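Local coordinates for putative XRE-family transcriptional regulator (Rhodococcus sp., PDB 2OFY), which probably binds DNA through a helix-turn-helix domain of the XRE family and is likely to regulate transcription, at the interface of chains A and B. Numbering follows the deposited sequence. Chains: chain A/B, Putative XRE-family transcriptional regulator.

Contact 1: the interface of chains A and B. Residues chain A 57-58, 61; chain B 13, 17, 55, 74-75, 78-79.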
# COMPACT_ATOMS: atom_id res chain seq x y z
N PHE A 57 -3.54 -1.04 0.02
CA PHE A 57 -2.75 0.10 0.52
C PHE A 57 -3.51 0.85 1.62
O PHE A 57 -2.93 1.17 2.68
CB PHE A 57 -2.52 1.11 -0.62
CG PHE A 57 -1.78 2.33 -0.15
CD1 PHE A 57 -0.42 2.26 0.19
CD2 PHE A 57 -2.45 3.56 -0.02
CE1 PHE A 57 0.23 3.39 0.68
CE2 PHE A 57 -1.77 4.69 0.45
CZ PHE A 57 -0.45 4.59 0.81
N PHE A 58 -4.77 1.15 1.36
CA PHE A 58 -5.54 2.01 2.31
C PHE A 58 -5.79 1.30 3.63
O PHE A 58 -5.73 1.94 4.68
CB PHE A 58 -6.76 2.62 1.64
CG PHE A 58 -6.37 3.70 0.66
CD1 PHE A 58 -5.81 4.91 1.14
CD2 PHE A 58 -6.39 3.45 -0.71
CE1 PHE A 58 -5.40 5.87 0.23
CE2 PHE A 58 -6.00 4.38 -1.61
CZ PHE A 58 -5.51 5.60 -1.17
N ALA A 61 -2.38 1.36 5.50
CA ALA A 61 -2.23 2.72 5.96
C ALA A 61 -3.06 2.98 7.21
O ALA A 61 -2.62 3.64 8.11
CB ALA A 61 -2.63 3.69 4.82
N ARG B 13 -10.11 9.32 -3.39
CA ARG B 13 -8.76 9.07 -2.89
C ARG B 13 -7.92 8.40 -3.97
O ARG B 13 -6.71 8.68 -4.11
CB ARG B 13 -8.84 8.24 -1.61
CG ARG B 13 -9.21 6.79 -1.84
CD ARG B 13 -9.86 6.16 -0.62
NE ARG B 13 -8.96 5.99 0.52
CZ ARG B 13 -9.37 5.55 1.71
NH1 ARG B 13 -10.64 5.23 1.89
NH2 ARG B 13 -8.51 5.42 2.71
N LEU B 17 -4.48 9.80 -5.27
CA LEU B 17 -3.35 8.93 -5.34
C LEU B 17 -2.70 8.94 -6.72
O LEU B 17 -1.47 9.08 -6.86
CB LEU B 17 -3.85 7.52 -5.06
CG LEU B 17 -2.70 6.51 -5.07
CD1 LEU B 17 -1.57 6.97 -4.23
CD2 LEU B 17 -3.27 5.22 -4.52
N PRO B 55 -6.02 -0.10 -4.65
CA PRO B 55 -4.63 -0.45 -5.00
C PRO B 55 -3.89 -1.21 -3.90
O PRO B 55 -4.16 -1.00 -2.70
CB PRO B 55 -3.94 0.90 -5.23
CG PRO B 55 -4.88 1.88 -4.68
CD PRO B 55 -6.26 1.35 -4.69
N VAL B 74 2.35 10.18 0.94
CA VAL B 74 1.35 9.61 0.04
C VAL B 74 0.00 9.36 0.76
O VAL B 74 -1.04 9.87 0.34
CB VAL B 74 1.85 8.36 -0.65
CG1 VAL B 74 0.74 7.69 -1.47
CG2 VAL B 74 3.02 8.73 -1.58
N ALA B 75 0.05 8.66 1.89
CA ALA B 75 -1.16 8.32 2.63
C ALA B 75 -1.96 9.56 3.06
O ALA B 75 -3.21 9.61 2.96
CB ALA B 75 -0.80 7.41 3.85
N VAL B 78 -3.74 11.16 -0.07
CA VAL B 78 -4.85 10.34 -0.55
C VAL B 78 -6.07 10.57 0.35
O VAL B 78 -7.18 10.75 -0.15
CB VAL B 78 -4.50 8.85 -0.63
CG1 VAL B 78 -3.47 8.59 -1.67
CG2 VAL B 78 -4.01 8.34 0.69
N THR B 79 -5.88 10.57 1.67
CA THR B 79 -7.02 10.62 2.57
C THR B 79 -7.56 12.04 2.82
O THR B 79 -8.73 12.21 3.20
CB THR B 79 -6.76 9.82 3.88
OG1 THR B 79 -5.41 9.98 4.30
CG2 THR B 79 -7.00 8.34 3.64
O HOH W 1 -5.94 0.47 -1.25

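Contact 2: the interface of chains A and B. Residues chain A 80-82; chain B 35-38.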
# COMPACT_ATOMS: atom_id res chain seq x y z
N PHE A 80 11.75 -4.58 -3.83
CA PHE A 80 10.91 -4.54 -5.00
C PHE A 80 11.85 -4.47 -6.15
O PHE A 80 12.91 -3.84 -6.03
CB PHE A 80 10.04 -3.28 -5.01
CG PHE A 80 9.30 -3.04 -3.71
CD1 PHE A 80 8.32 -3.93 -3.28
CD2 PHE A 80 9.60 -1.94 -2.93
CE1 PHE A 80 7.64 -3.69 -2.13
CE2 PHE A 80 8.94 -1.71 -1.81
CZ PHE A 80 7.98 -2.60 -1.35
N GLY A 81 11.45 -5.12 -7.25
CA GLY A 81 12.09 -4.97 -8.54
C GLY A 81 13.24 -5.94 -8.69
O GLY A 81 13.39 -6.87 -7.87
N PRO A 82 14.06 -5.73 -9.73
CA PRO A 82 15.28 -6.48 -10.07
C PRO A 82 16.22 -6.54 -8.86
O PRO A 82 16.59 -5.51 -8.29
CB PRO A 82 15.87 -5.68 -11.22
CG PRO A 82 14.69 -5.02 -11.85
CD PRO A 82 13.80 -4.66 -10.70
N PHE B 35 9.38 -1.14 -14.60
CA PHE B 35 10.40 -2.17 -14.57
C PHE B 35 11.08 -2.10 -13.20
O PHE B 35 11.34 -3.12 -12.57
CB PHE B 35 11.45 -1.87 -15.62
CG PHE B 35 12.57 -2.85 -15.61
CD1 PHE B 35 12.38 -4.09 -16.16
CD2 PHE B 35 13.79 -2.56 -15.02
CE1 PHE B 35 13.39 -5.05 -16.19
CE2 PHE B 35 14.82 -3.48 -15.04
CZ PHE B 35 14.62 -4.75 -15.62
N ASP B 36 11.40 -0.88 -12.75
CA ASP B 36 12.16 -0.74 -11.50
C ASP B 36 11.30 -1.11 -10.28
O ASP B 36 11.84 -1.57 -9.27
CB ASP B 36 12.78 0.66 -11.31
CG ASP B 36 14.19 0.81 -11.98
OD1 ASP B 36 14.61 -0.04 -12.79
OD2 ASP B 36 14.90 1.80 -11.69
N ALA B 37 9.99 -0.93 -10.40
CA ALA B 37 9.07 -1.29 -9.32
C ALA B 37 8.66 -2.77 -9.34
O ALA B 37 8.13 -3.26 -8.33
CB ALA B 37 7.87 -0.45 -9.43
N GLY B 38 8.84 -3.41 -10.50
CA GLY B 38 8.36 -4.78 -10.78
C GLY B 38 6.86 -4.94 -11.02
O GLY B 38 6.25 -5.96 -10.64

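Contact 1: the interface of chains A and B
The phenyl ring of A:Phe58 is inserted among side chains of chain B and has the most surface hidden in this patch, 108 Å². It sits in the first turn of helix 57-66. One face takes the side chain of B:Arg13, from helix 8-25. The guanidinium NE of B:Arg13 lies 3.4 Å from the ring centroid of A:Phe58, a cation-pi contact. The two planes are 57° apart, so the group is tilted over the ring and not stacked flat. B:Arg13 is poorly ordered, so this arrangement is approximate. The opposite face is filled from chain A itself: CD2 of A:Phe57 stands 3.6 Å above the plane of the A:Phe58 ring, over its centre. Around the rim, B:Val78 meets the ring tip to tip. Its CG1 is 3.7 Å from CZ of A:Phe58, while the approach of its CG2 is too short to be trusted. Methyl CD2 of B:Leu17 lies 4.0 Å from the same CZ. An alanine in place of A:Phe58 would probably open a gap beside B:Val78 and B:Leu17 and leave the B:Arg13 guanidinium without its aromatic partner.

A:Phe57 combines a polar and an apolar contact. Its backbone N-H gives a nearly straight hydrogen bond (171° at H) to the carbonyl O of B:Pro55, N to O 2.8 Å. A water links the same O to the backbone N of A:Phe58. The loop carbonyl thus serves the start of helix 57-66, where it may favourably meet the helix dipole. With CG anti to the backbone N (chi1 177°), the A:Phe57 ring points its CZ towards B:Val74 and B:Ala75 on helix 71-80. The pairing of the chains is that of the deposited assembly and may not be physiological. Further along helix 71-80, B:Thr79 OG1 donates to B:Ala75 O at 2.6 Å.

Contact 2: the interface of chains A and B
A:Pro82 lies against B:Phe35 at the end of helix 30-37. Its ring atom CG is 3.5 Å from CE2 of B:Phe35 and 3.8 Å from CZ. The proline carbon lies to one side of the ring plane, just beyond the ring outline near CE2 and not over the ring centre. The two side chains cross obliquely. The neighbouring ring carbon CD, next to the proline nitrogen, faces the backbone: it is 3.4 Å from the carbonyl O of B:Phe35. A:Pro82 has 59 Å² hidden here, about twice the share of B:Phe35.

The rest is backbone packing. CA of A:Gly81 is 3.5 Å from the carbonyl O of B:Asp36. CB of A:Phe80 is 3.8 Å from the carbonyl O of B:Ala37. The tail of chain A thus runs opposite to the helix end, with A:Pro82, A:Gly81 and A:Phe80 facing B:Phe35, B:Asp36 and B:Ala37 in turn. Nitrogen and oxygen atoms of the two chains stay beyond bonding reach of each other. Van der Waals contact carries the patch, and the carbonyl oxygens meet carbon atoms.

Conformation sets up these contacts. In B:Phe35, CG is anti to the backbone N (chi1 178°), which carries the ring to the side where A:Pro82 lies. A:Gly81 has a positive phi of 88°, a value that glycine adopts readily, and it brings its bare CA to the helix end. A:Phe80 offers CB, while its ring extends away from B:Phe35. The B:Asp36 carboxylate takes no bond from the tail; this residue meets it through its backbone.

At the margin of the contact, B:Gly38 follows the helix with a positive phi of 75°. It begins the turn of the helix-turn-helix. Helix 30-37 is the first helix of that motif, and helix 41-48 is the expected recognition helix. The C-terminal tail of chain A therefore packs on the turn end of the first helix.

Contact 1 and contact 2 are about 21 Å apart, measured between the centres of their C-alpha atoms, and share no residue. In contact 1, helix 57-66 of chain A meets helices 8-25 and 71-80 and a loop of chain B. In contact 2, the C-terminal tail of chain A reaches helix 30-37. The copies differ: helix 71-80 of chain B is assigned as helix 71-75 in chain A, and residues 80-82 of chain A are loop. This fits an interface that is not an exact two-fold. The structure alone does not show whether this pairing occurs in the cell.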